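Local coordinates for protein endonuclease 8-like L720 (Acanthamoeba polyphaga mimivirus, PDB 4MB7) that belongs to the endonuclease VIII-like (Fpg/Nei) proteins, two-domain proteins with an H2TH domain and, here, a bound zinc ion, at residues H19-I24 and I91-D96; V34-Y39 and P61-R66. One frame throughout, in Å; residues are numbered along the deposited sequence.

Contact 1. Residues H19-I24 and I91-D96; sequences HRIVSI and IQLDND
Strands 21-25 and 89-93 run antiparallel at the border of a four-stranded sheet, and a classic beta bulge breaks their register: Val22 and Ser23 both face Gln92. Gln92 O is gripped twice, by Val22 N at 2.9 Å, in the carbonyl plane, and more weakly by Ser23 N, while Gln92 N returns a bond to Ser23 O. Where the pairing ends, Asp94 and His19 take over, the two residues with most surface buried here. Asp94 lies in the type I turn from Leu93 to Asp96, its CG in the crowded position between backbone N and carbonyl carbon (chi1 52°), which turns the carboxylate back onto residues 19-20. Its two oxygens divide the work. OD1 offers its syn lone pair to His19 ND1 at 2.8 Å, nearly in the imidazole plane although ring and carboxylate stand 76° apart. OD2 is met from above the carboxylate plane by Arg20 N at 2.9 Å and also receives a bond from a water that accepts from Arg20 NE. Arg20 NH1 is salt-bridged to Asp38; Arg20 NE, 4.4 Å from Asp94 OD2, aims no N-H at it, yet the nearby positive charge would be expected to favour the carboxylate form. Beyond the bulge Ile24 and Ile91 lie side by side, and Ile91 CG2 reaches back across it to Ile21 CG1 at 3.8 Å. Asn95 ND2 sits over one face of the His19 ring, toward its rim, 3.2 Å from His19 CE1, the amide 29° from the ring plane.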
# COMPACT_ATOMS: atom_id res chain seq x y z
N HIS A 19 -1.02 -22.97 8.03
CA HIS A 19 0.23 -23.72 8.15
C HIS A 19 1.06 -23.29 9.35
O HIS A 19 0.98 -22.15 9.80
CB HIS A 19 1.04 -23.64 6.85
CG HIS A 19 0.44 -24.41 5.72
ND1 HIS A 19 0.59 -25.77 5.58
CD2 HIS A 19 -0.33 -24.01 4.67
CE1 HIS A 19 -0.05 -26.17 4.50
NE2 HIS A 19 -0.62 -25.13 3.93
N ARG A 20 1.87 -24.21 9.86
CA ARG A 20 2.63 -24.00 11.08
C ARG A 20 4.04 -23.51 10.78
O ARG A 20 4.69 -23.98 9.85
CB ARG A 20 2.69 -25.30 11.89
CG ARG A 20 3.47 -25.19 13.19
CD ARG A 20 3.38 -26.49 13.98
NE ARG A 20 3.72 -27.65 13.16
CZ ARG A 20 4.95 -28.09 12.96
NH1 ARG A 20 5.98 -27.48 13.52
NH2 ARG A 20 5.16 -29.16 12.20
N ILE A 21 4.52 -22.57 11.59
CA ILE A 21 5.89 -22.09 11.47
C ILE A 21 6.86 -23.10 12.09
O ILE A 21 6.82 -23.37 13.29
CB ILE A 21 6.08 -20.73 12.16
CG1 ILE A 21 5.26 -19.66 11.43
CG2 ILE A 21 7.56 -20.35 12.18
CD1 ILE A 21 5.26 -18.31 12.13
N VAL A 22 7.73 -23.66 11.25
CA VAL A 22 8.71 -24.64 11.71
C VAL A 22 10.00 -23.94 12.13
O VAL A 22 10.58 -24.27 13.16
CB VAL A 22 9.01 -25.69 10.62
CG1 VAL A 22 10.20 -26.55 11.00
CG2 VAL A 22 7.78 -26.55 10.37
N SER A 23 10.43 -22.98 11.33
CA SER A 23 11.60 -22.18 11.66
C SER A 23 11.40 -20.74 11.20
O SER A 23 10.65 -20.48 10.26
CB SER A 23 12.87 -22.78 11.04
OG SER A 23 12.79 -22.79 9.62
N ILE A 24 12.06 -19.81 11.88
CA ILE A 24 11.93 -18.39 11.58
C ILE A 24 13.19 -17.65 12.03
O ILE A 24 13.73 -17.94 13.10
CB ILE A 24 10.66 -17.80 12.24
CG1 ILE A 24 10.54 -16.30 11.97
CG2 ILE A 24 10.64 -18.09 13.73
CD1 ILE A 24 9.19 -15.72 12.35
N ILE A 91 10.70 -17.15 7.01
CA ILE A 91 9.77 -18.06 7.68
C ILE A 91 9.57 -19.33 6.88
O ILE A 91 9.03 -19.30 5.77
CB ILE A 91 8.39 -17.40 7.92
CG1 ILE A 91 8.55 -16.13 8.76
CG2 ILE A 91 7.46 -18.39 8.62
CD1 ILE A 91 7.23 -15.49 9.14
N GLN A 92 10.01 -20.46 7.44
CA GLN A 92 9.76 -21.75 6.81
C GLN A 92 8.55 -22.43 7.45
O GLN A 92 8.46 -22.55 8.68
CB GLN A 92 10.98 -22.66 6.90
CG GLN A 92 10.75 -24.03 6.26
CD GLN A 92 12.03 -24.79 6.01
OE1 GLN A 92 13.13 -24.29 6.24
NE2 GLN A 92 11.89 -26.02 5.52
N LEU A 93 7.62 -22.88 6.62
CA LEU A 93 6.40 -23.51 7.10
C LEU A 93 6.48 -25.04 7.06
O LEU A 93 7.47 -25.60 6.58
CB LEU A 93 5.21 -23.02 6.28
CG LEU A 93 5.06 -21.50 6.29
CD1 LEU A 93 3.97 -21.06 5.32
CD2 LEU A 93 4.76 -21.01 7.70
N ASP A 94 5.45 -25.70 7.57
CA ASP A 94 5.44 -27.16 7.67
C ASP A 94 5.34 -27.88 6.32
O ASP A 94 5.62 -29.08 6.23
CB ASP A 94 4.32 -27.63 8.60
CG ASP A 94 2.96 -27.05 8.25
OD1 ASP A 94 2.78 -26.62 7.09
OD2 ASP A 94 2.08 -27.02 9.13
N ASN A 95 4.96 -27.16 5.27
CA ASN A 95 4.88 -27.73 3.94
C ASN A 95 6.08 -27.36 3.06
O ASN A 95 5.98 -27.36 1.83
CB ASN A 95 3.57 -27.35 3.24
CG ASN A 95 3.42 -25.85 3.07
OD1 ASN A 95 4.27 -25.07 3.51
ND2 ASN A 95 2.34 -25.43 2.43
N ASP A 96 7.20 -27.03 3.71
CA ASP A 96 8.45 -26.68 3.03
C ASP A 96 8.42 -25.35 2.26
O ASP A 96 9.40 -25.00 1.60
CB ASP A 96 8.95 -27.82 2.13
CG ASP A 96 9.92 -28.74 2.84
OD1 ASP A 96 9.90 -28.79 4.09
OD2 ASP A 96 10.70 -29.42 2.15
O HOH W 1 2.24 -28.68 11.49

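Contact 2. Residues V34-Y39 and P61-R66; sequences VDLIDY and PTYVIR
Tyr63, on strand 63-70, spans the gap between this strand and the loop that leads from helix 27-32 into strand 40-47. The backbones stay well apart, so side chains make most of the join. From CB, which points toward the loop, CG lies anti to the carbonyl carbon (chi1 -71°) and carries the ring to three loop residues. Tyr63 CD2 comes first, 4.0 Å from Leu36 CD2; Tyr63 CE2 follows, 3.7 Å from Val34 CG1; CZ and the hydroxyl continue against the Val34 methyls, tip to tip. Tyr39 OH approaches at the edge, near the ring plane, 3.7 Å from Tyr63 CE2. Deeper in, Leu36 CD1 meets Ile65 CD1 end to end, while Leu36 CD2 sits over the centre of the Tyr39 ring, within the type II turn from Leu36 to Tyr39. Leu108 of strand 104-109 also packs on Val34 and Tyr63. The sole hydrogen bond across the segments runs from Tyr39 OH to Pro61 O at 2.7 Å, in the carbonyl plane. The contact is thus mainly apolar packing, in which the Tyr39 hydroxyl, set among carbons, donates to a carbonyl and ties the tip of its ring to the backbone at Pro61.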
# COMPACT_ATOMS: atom_id res chain seq x y z
N VAL A 34 10.29 -11.92 20.26
CA VAL A 34 9.28 -12.90 20.68
C VAL A 34 9.47 -14.22 19.92
O VAL A 34 9.71 -14.21 18.72
CB VAL A 34 7.84 -12.37 20.44
CG1 VAL A 34 6.82 -13.48 20.61
CG2 VAL A 34 7.54 -11.21 21.38
N ASP A 35 9.38 -15.34 20.64
CA ASP A 35 9.52 -16.65 20.02
C ASP A 35 8.22 -17.07 19.31
O ASP A 35 7.19 -17.25 19.96
CB ASP A 35 9.92 -17.70 21.06
CG ASP A 35 10.15 -19.07 20.46
OD1 ASP A 35 10.47 -19.15 19.25
OD2 ASP A 35 10.02 -20.08 21.19
N LEU A 36 8.29 -17.22 17.99
CA LEU A 36 7.10 -17.52 17.20
C LEU A 36 7.10 -18.94 16.63
O LEU A 36 6.26 -19.27 15.79
CB LEU A 36 6.94 -16.51 16.07
CG LEU A 36 6.63 -15.07 16.48
CD1 LEU A 36 6.53 -14.17 15.27
CD2 LEU A 36 5.34 -15.02 17.30
N ILE A 37 8.05 -19.76 17.07
CA ILE A 37 8.12 -21.16 16.62
C ILE A 37 6.80 -21.88 16.92
O ILE A 37 6.22 -21.71 17.99
CB ILE A 37 9.29 -21.91 17.29
CG1 ILE A 37 10.63 -21.27 16.89
CG2 ILE A 37 9.29 -23.38 16.90
CD1 ILE A 37 10.92 -21.35 15.41
N ASP A 38 6.33 -22.65 15.94
CA ASP A 38 5.12 -23.47 16.06
C ASP A 38 3.81 -22.68 16.13
O ASP A 38 2.75 -23.24 16.40
CB ASP A 38 5.23 -24.46 17.23
CG ASP A 38 6.31 -25.49 17.02
OD1 ASP A 38 6.54 -25.89 15.86
OD2 ASP A 38 6.95 -25.90 18.02
N TYR A 39 3.89 -21.38 15.89
CA TYR A 39 2.68 -20.58 15.73
C TYR A 39 2.00 -20.94 14.42
O TYR A 39 2.65 -21.43 13.49
CB TYR A 39 3.01 -19.08 15.77
CG TYR A 39 2.82 -18.45 17.13
CD1 TYR A 39 3.76 -18.64 18.14
CD2 TYR A 39 1.72 -17.65 17.40
CE1 TYR A 39 3.59 -18.06 19.39
CE2 TYR A 39 1.55 -17.07 18.64
CZ TYR A 39 2.49 -17.28 19.63
OH TYR A 39 2.32 -16.70 20.87
N PRO A 61 -0.29 -16.05 23.62
CA PRO A 61 -0.87 -14.80 23.11
C PRO A 61 -0.87 -14.74 21.59
O PRO A 61 0.08 -15.20 20.94
CB PRO A 61 0.05 -13.72 23.69
CG PRO A 61 1.33 -14.43 23.99
CD PRO A 61 0.93 -15.81 24.40
N THR A 62 -1.93 -14.18 21.03
CA THR A 62 -2.03 -13.97 19.59
C THR A 62 -1.22 -12.74 19.20
O THR A 62 -1.20 -11.75 19.92
CB THR A 62 -3.50 -13.79 19.17
OG1 THR A 62 -4.20 -15.03 19.32
CG2 THR A 62 -3.61 -13.34 17.71
N TYR A 63 -0.53 -12.82 18.06
CA TYR A 63 0.22 -11.68 17.56
C TYR A 63 -0.15 -11.34 16.12
O TYR A 63 -0.63 -12.19 15.37
CB TYR A 63 1.73 -11.95 17.64
CG TYR A 63 2.28 -11.95 19.04
CD1 TYR A 63 2.44 -10.76 19.75
CD2 TYR A 63 2.65 -13.13 19.66
CE1 TYR A 63 2.95 -10.76 21.03
CE2 TYR A 63 3.17 -13.14 20.95
CZ TYR A 63 3.32 -11.95 21.63
OH TYR A 63 3.83 -11.96 22.91
N VAL A 64 0.07 -10.08 15.75
CA VAL A 64 -0.10 -9.65 14.37
C VAL A 64 1.19 -9.03 13.87
O VAL A 64 1.73 -8.11 14.48
CB VAL A 64 -1.25 -8.63 14.23
CG1 VAL A 64 -1.30 -8.08 12.80
CG2 VAL A 64 -2.58 -9.26 14.61
N ILE A 65 1.70 -9.55 12.76
CA ILE A 65 2.87 -8.97 12.12
C ILE A 65 2.43 -8.03 11.01
O ILE A 65 1.70 -8.44 10.10
CB ILE A 65 3.79 -10.05 11.54
CG1 ILE A 65 4.34 -10.94 12.65
CG2 ILE A 65 4.94 -9.40 10.77
CD1 ILE A 65 5.26 -12.04 12.15
N ARG A 66 2.86 -6.78 11.10
CA ARG A 66 2.54 -5.79 10.08
C ARG A 66 3.75 -5.51 9.20
O ARG A 66 4.84 -5.22 9.69
CB ARG A 66 2.05 -4.48 10.71
CG ARG A 66 1.55 -3.46 9.70
CD ARG A 66 1.35 -2.10 10.35
NE ARG A 66 2.62 -1.49 10.72
CZ ARG A 66 2.74 -0.43 11.51
NH1 ARG A 66 1.66 0.14 12.04
NH2 ARG A 66 3.94 0.06 11.78

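How the contacts relate
Both contacts lie on the same side of the chain's centre, their centres about 13 Å apart, and both are partly buried. Contact 1 joins two neighbouring strands of one four-stranded sheet; contact 2 lays a loop against a strand of the other. Their chemistry differs accordingly: backbone bonds and a polar network dominate the first, whereas apolar side chains and a lone phenol bond make up the second. The segments 19-24 and 34-39 connect them directly. A probable hydrogen bond joins Asp38 N to Ile21 O at 2.8 Å, and Ile37 CD1 packs on Ile24 CG2 and against Val22 O, so the loop of contact 2 borders strand 21-25, outermost in the sheet of contact 1.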